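Phosphatidylinositol-specific phospholipase C1 (Streptomyces antibioticus, PDB 3H4X) belongs to the phosphatidylinositol-specific phospholipase C family and folds as a barrel of mostly parallel strands surrounded by helices. Local coordinates at residues T30-K42 and A51-L63. Residues are numbered along the deposited sequence; the frame is centred on the assembly and turned at random.
Sequences TSTSVGVHNAYEK and ALDSGAALLELDL. With EOH (ethanol), chain T.
V36 and L58 join two neighbouring parallel strands, 31-36 and 58-63, of the TIM-type barrel of this phospholipase C family. The short helix 48-52 lies between them in the chain and completes a beta-alpha-beta crossover. The strand axes come within 4.7 Å at an angle of 25°.

Backbone hydrogen bonds form a ladder. A57 N gives to V34 O, and L58 N adds a weak bond to the same oxygen. V36 N then gives to L58 O at 2.9 Å, and E60 N to V36 O at 3.2 Å. Beyond the strand, the loop adds one more bond, A39 N to E60 O at 2.9 Å. The edge of the Y40 ring meets the same E60 O, with CD2 3.5 Å away.

Apolar contacts cover the helix side. A39 CB packs on L59 CD2 at 3.8 Å and also faces A51 CB. V36 CG2 touches A56 CB. On the barrel's inner face, L58 CB lies beside G35 CA, its bridge partner, and F319 of strand 319-322 packs on L58. Just before A56, S54 forms an ST turn: its OG accepts from A56 N and gives to A51 O.

Beside E60, an ethanol, probably from the crystallisation liquor, bonds weakly to E60 OE2 and also bonds to K127 NZ. Y40 has CG between its backbone N and carbonyl carbon (chi1 60°), which carries the ring alongside L61 to D62. The ring and carboxylate planes stand 68° apart. Y40 OH gives a 2.6 Å hydrogen bond to D62 OD2, on its anti side and out of the carboxylate plane.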
loop_
_atom_site.group_PDB
_atom_site.type_symbol
_atom_site.label_atom_id
_atom_site.label_comp_id
_atom_site.label_asym_id
_atom_site.label_seq_id
_atom_site.Cartn_x
_atom_site.Cartn_y
_atom_site.Cartn_z
ATOM N N THR A 30 -7.963 -9.113 -10.348
ATOM C CA THR A 30 -9.065 -8.902 -11.296
ATOM C C THR A 30 -10.213 -8.080 -10.714
ATOM O O THR A 30 -11.314 -8.047 -11.269
ATOM C CB THR A 30 -9.597 -10.229 -11.878
ATOM O OG1 THR A 30 -10.158 -11.031 -10.831
ATOM C CG2 THR A 30 -8.473 -10.990 -12.558
ATOM N N SER A 31 -9.932 -7.388 -9.615
ATOM C CA SER A 31 -10.916 -6.533 -8.969
ATOM C C SER A 31 -10.429 -5.089 -8.912
ATOM O O SER A 31 -9.231 -4.814 -9.023
ATOM C CB SER A 31 -11.188 -7.024 -7.550
ATOM O OG SER A 31 -10.018 -6.928 -6.755
ATOM N N THR A 32 -11.372 -4.171 -8.744
ATOM C CA THR A 32 -11.073 -2.778 -8.472
ATOM C C THR A 32 -11.738 -2.412 -7.159
ATOM O O THR A 32 -12.925 -2.691 -6.952
ATOM C CB THR A 32 -11.603 -1.858 -9.577
ATOM O OG1 THR A 32 -11.082 -2.281 -10.841
ATOM C CG2 THR A 32 -11.198 -0.419 -9.316
ATOM N N SER A 33 -10.970 -1.801 -6.267
ATOM C CA SER A 33 -11.465 -1.442 -4.953
ATOM C C SER A 33 -10.973 -0.044 -4.580
ATOM O O SER A 33 -10.322 0.625 -5.388
ATOM C CB SER A 33 -11.075 -2.506 -3.920
ATOM O OG SER A 33 -9.678 -2.733 -3.898
ATOM N N VAL A 34 -11.288 0.397 -3.368
ATOM C CA VAL A 34 -11.163 1.809 -3.030
ATOM C C VAL A 34 -10.275 2.037 -1.810
ATOM O O VAL A 34 -10.329 1.284 -0.836
ATOM C CB VAL A 34 -12.562 2.435 -2.804
ATOM C CG1 VAL A 34 -12.457 3.940 -2.617
ATOM C CG2 VAL A 34 -13.481 2.098 -3.975
ATOM N N GLY A 35 -9.457 3.084 -1.868
ATOM C CA GLY A 35 -8.550 3.389 -0.775
ATOM C C GLY A 35 -8.723 4.785 -0.220
ATOM O O GLY A 35 -9.312 5.661 -0.864
ATOM N N VAL A 36 -8.201 4.982 0.987
ATOM C CA VAL A 36 -8.202 6.282 1.637
ATOM C C VAL A 36 -6.772 6.730 1.885
ATOM O O VAL A 36 -5.995 6.044 2.551
ATOM C CB VAL A 36 -8.942 6.253 2.986
ATOM C CG1 VAL A 36 -8.869 7.612 3.658
ATOM C CG2 VAL A 36 -10.380 5.828 2.792
ATOM N N HIS A 37 -6.432 7.891 1.343
ATOM C CA HIS A 37 -5.118 8.477 1.539
ATOM C C HIS A 37 -4.984 9.008 2.968
ATOM O O HIS A 37 -5.951 9.504 3.543
ATOM C CB HIS A 37 -4.910 9.606 0.526
ATOM C CG HIS A 37 -3.505 10.116 0.472
ATOM N ND1 HIS A 37 -3.149 11.378 0.897
ATOM C CD2 HIS A 37 -2.361 9.524 0.053
ATOM C CE1 HIS A 37 -1.848 11.544 0.733
ATOM N NE2 HIS A 37 -1.346 10.433 0.225
ATOM N N ASN A 38 -3.791 8.899 3.543
ATOM C CA ASN A 38 -3.532 9.431 4.885
ATOM C C ASN A 38 -4.563 8.991 5.925
ATOM O O ASN A 38 -5.156 9.818 6.623
ATOM C CB ASN A 38 -3.450 10.959 4.849
ATOM C CG ASN A 38 -2.111 11.461 4.365
ATOM O OD1 ASN A 38 -1.314 10.712 3.802
ATOM N ND2 ASN A 38 -1.851 12.743 4.592
ATOM N N ALA A 39 -4.749 7.677 6.035
ATOM C CA ALA A 39 -5.790 7.090 6.876
ATOM C C ALA A 39 -5.473 7.165 8.369
ATOM O O ALA A 39 -6.325 6.867 9.208
ATOM C CB ALA A 39 -6.031 5.648 6.461
ATOM N N TYR A 40 -4.249 7.570 8.688
ATOM C CA TYR A 40 -3.784 7.678 10.069
ATOM C C TYR A 40 -4.103 9.054 10.652
ATOM O O TYR A 40 -3.788 9.329 11.808
ATOM C CB TYR A 40 -2.267 7.463 10.116
ATOM C CG TYR A 40 -1.546 8.496 9.287
ATOM C CD1 TYR A 40 -1.160 9.705 9.842
ATOM C CD2 TYR A 40 -1.311 8.291 7.937
ATOM C CE1 TYR A 40 -0.531 10.672 9.085
ATOM C CE2 TYR A 40 -0.684 9.249 7.163
ATOM C CZ TYR A 40 -0.294 10.444 7.748
ATOM O OH TYR A 40 0.328 11.433 7.017
ATOM N N GLU A 41 -4.714 9.923 9.855
ATOM C CA GLU A 41 -5.013 11.274 10.323
ATOM C C GLU A 41 -6.282 11.315 11.166
ATOM O O GLU A 41 -7.339 10.841 10.749
ATOM C CB GLU A 41 -5.104 12.249 9.149
ATOM C CG GLU A 41 -3.762 12.473 8.470
ATOM C CD GLU A 41 -3.767 13.645 7.518
ATOM O OE1 GLU A 41 -4.734 13.779 6.739
ATOM O OE2 GLU A 41 -2.796 14.429 7.550
ATOM N N LYS A 42 -6.164 11.899 12.353
ATOM C CA LYS A 42 -7.269 11.948 13.303
ATOM C C LYS A 42 -8.496 12.666 12.734
ATOM O O LYS A 42 -9.628 12.362 13.106
ATOM C CB LYS A 42 -6.804 12.587 14.615
ATOM C CG LYS A 42 -5.809 11.724 15.389
ATOM C CD LYS A 42 -5.141 12.478 16.536
ATOM C CE LYS A 42 -3.997 13.354 16.047
ATOM N NZ LYS A 42 -3.252 13.974 17.179
ATOM N N ALA A 51 -10.424 3.550 10.786
ATOM C CA ALA A 51 -9.961 3.384 9.410
ATOM C C ALA A 51 -10.121 1.920 8.997
ATOM O O ALA A 51 -10.581 1.617 7.894
ATOM C CB ALA A 51 -8.512 3.830 9.270
ATOM N N LEU A 52 -9.741 1.008 9.886
ATOM C CA LEU A 52 -9.881 -0.413 9.595
ATOM C C LEU A 52 -11.344 -0.814 9.424
ATOM O O LEU A 52 -11.674 -1.643 8.577
ATOM C CB LEU A 52 -9.198 -1.255 10.669
ATOM C CG LEU A 52 -7.673 -1.130 10.677
ATOM C CD1 LEU A 52 -7.101 -1.603 11.995
ATOM C CD2 LEU A 52 -7.054 -1.907 9.519
ATOM N N ASP A 53 -12.226 -0.212 10.215
ATOM C CA ASP A 53 -13.650 -0.527 10.129
ATOM C C ASP A 53 -14.387 0.218 9.009
ATOM O O ASP A 53 -15.584 0.014 8.813
ATOM C CB ASP A 53 -14.344 -0.284 11.475
ATOM C CG ASP A 53 -14.135 -1.422 12.455
ATOM O OD1 ASP A 53 -14.003 -2.580 12.010
ATOM O OD2 ASP A 53 -14.118 -1.160 13.675
ATOM N N SER A 54 -13.677 1.059 8.263
ATOM C CA SER A 54 -14.297 1.868 7.214
ATOM C C SER A 54 -14.781 1.036 6.038
ATOM O O SER A 54 -15.682 1.454 5.307
ATOM C CB SER A 54 -13.311 2.910 6.691
ATOM O OG SER A 54 -12.272 2.294 5.942
ATOM N N GLY A 55 -14.173 -0.129 5.844
ATOM C CA GLY A 55 -14.459 -0.946 4.673
ATOM C C GLY A 55 -13.492 -0.719 3.518
ATOM O O GLY A 55 -13.509 -1.462 2.539
ATOM N N ALA A 56 -12.644 0.302 3.620
ATOM C CA ALA A 56 -11.682 0.589 2.557
ATOM C C ALA A 56 -10.756 -0.596 2.294
ATOM O O ALA A 56 -10.394 -1.333 3.214
ATOM C CB ALA A 56 -10.870 1.828 2.897
ATOM N N ALA A 57 -10.365 -0.761 1.036
ATOM C CA ALA A 57 -9.471 -1.845 0.635
ATOM C C ALA A 57 -7.998 -1.474 0.797
ATOM O O ALA A 57 -7.124 -2.345 0.833
ATOM C CB ALA A 57 -9.746 -2.215 -0.800
ATOM N N LEU A 58 -7.730 -0.174 0.857
ATOM C CA LEU A 58 -6.371 0.336 0.927
ATOM C C LEU A 58 -6.355 1.486 1.920
ATOM O O LEU A 58 -7.212 2.365 1.869
ATOM C CB LEU A 58 -5.906 0.797 -0.462
ATOM C CG LEU A 58 -4.508 1.412 -0.618
ATOM C CD1 LEU A 58 -4.076 1.357 -2.072
ATOM C CD2 LEU A 58 -4.441 2.837 -0.105
ATOM N N LEU A 59 -5.405 1.444 2.847
ATOM C CA LEU A 59 -5.222 2.502 3.830
ATOM C C LEU A 59 -3.789 2.964 3.725
ATOM O O LEU A 59 -2.866 2.149 3.764
ATOM C CB LEU A 59 -5.490 1.981 5.242
ATOM C CG LEU A 59 -6.895 1.439 5.497
ATOM C CD1 LEU A 59 -6.962 0.805 6.873
ATOM C CD2 LEU A 59 -7.951 2.524 5.345
ATOM N N GLU A 60 -3.590 4.270 3.596
ATOM C CA GLU A 60 -2.251 4.790 3.379
ATOM C C GLU A 60 -1.656 5.397 4.645
ATOM O O GLU A 60 -2.342 6.098 5.399
ATOM C CB GLU A 60 -2.278 5.797 2.241
ATOM C CG GLU A 60 -0.919 6.266 1.786
ATOM C CD GLU A 60 -1.028 7.236 0.635
ATOM O OE1 GLU A 60 -2.167 7.506 0.194
ATOM O OE2 GLU A 60 0.018 7.727 0.171
ATOM N N LEU A 61 -0.374 5.106 4.856
ATOM C CA LEU A 61 0.392 5.547 6.020
ATOM C C LEU A 61 1.671 6.234 5.573
ATOM O O LEU A 61 2.337 5.762 4.648
ATOM C CB LEU A 61 0.806 4.342 6.866
ATOM C CG LEU A 61 -0.278 3.443 7.442
ATOM C CD1 LEU A 61 0.341 2.298 8.221
ATOM C CD2 LEU A 61 -1.208 4.250 8.324
ATOM N N ASP A 62 2.025 7.325 6.251
ATOM C CA ASP A 62 3.286 8.033 6.016
ATOM C C ASP A 62 4.255 7.731 7.155
ATOM O O ASP A 62 3.951 8.019 8.317
ATOM C CB ASP A 62 3.048 9.543 5.941
ATOM C CG ASP A 62 2.260 9.958 4.712
ATOM O OD1 ASP A 62 2.384 9.300 3.659
ATOM O OD2 ASP A 62 1.520 10.957 4.794
ATOM N N LEU A 63 5.407 7.150 6.823
ATOM C CA LEU A 63 6.417 6.777 7.813
ATOM C C LEU A 63 7.703 7.550 7.613
ATOM O O LEU A 63 8.079 7.886 6.489
ATOM C CB LEU A 63 6.754 5.290 7.729
ATOM C CG LEU A 63 5.653 4.291 8.055
ATOM C CD1 LEU A 63 6.241 2.887 8.099
ATOM C CD2 LEU A 63 4.952 4.633 9.364
HETATM C C1 EOH T . 1.224 8.530 -3.950
HETATM C C2 EOH T . 1.843 9.891 -4.260
HETATM O O EOH T . 0.247 8.588 -2.931
#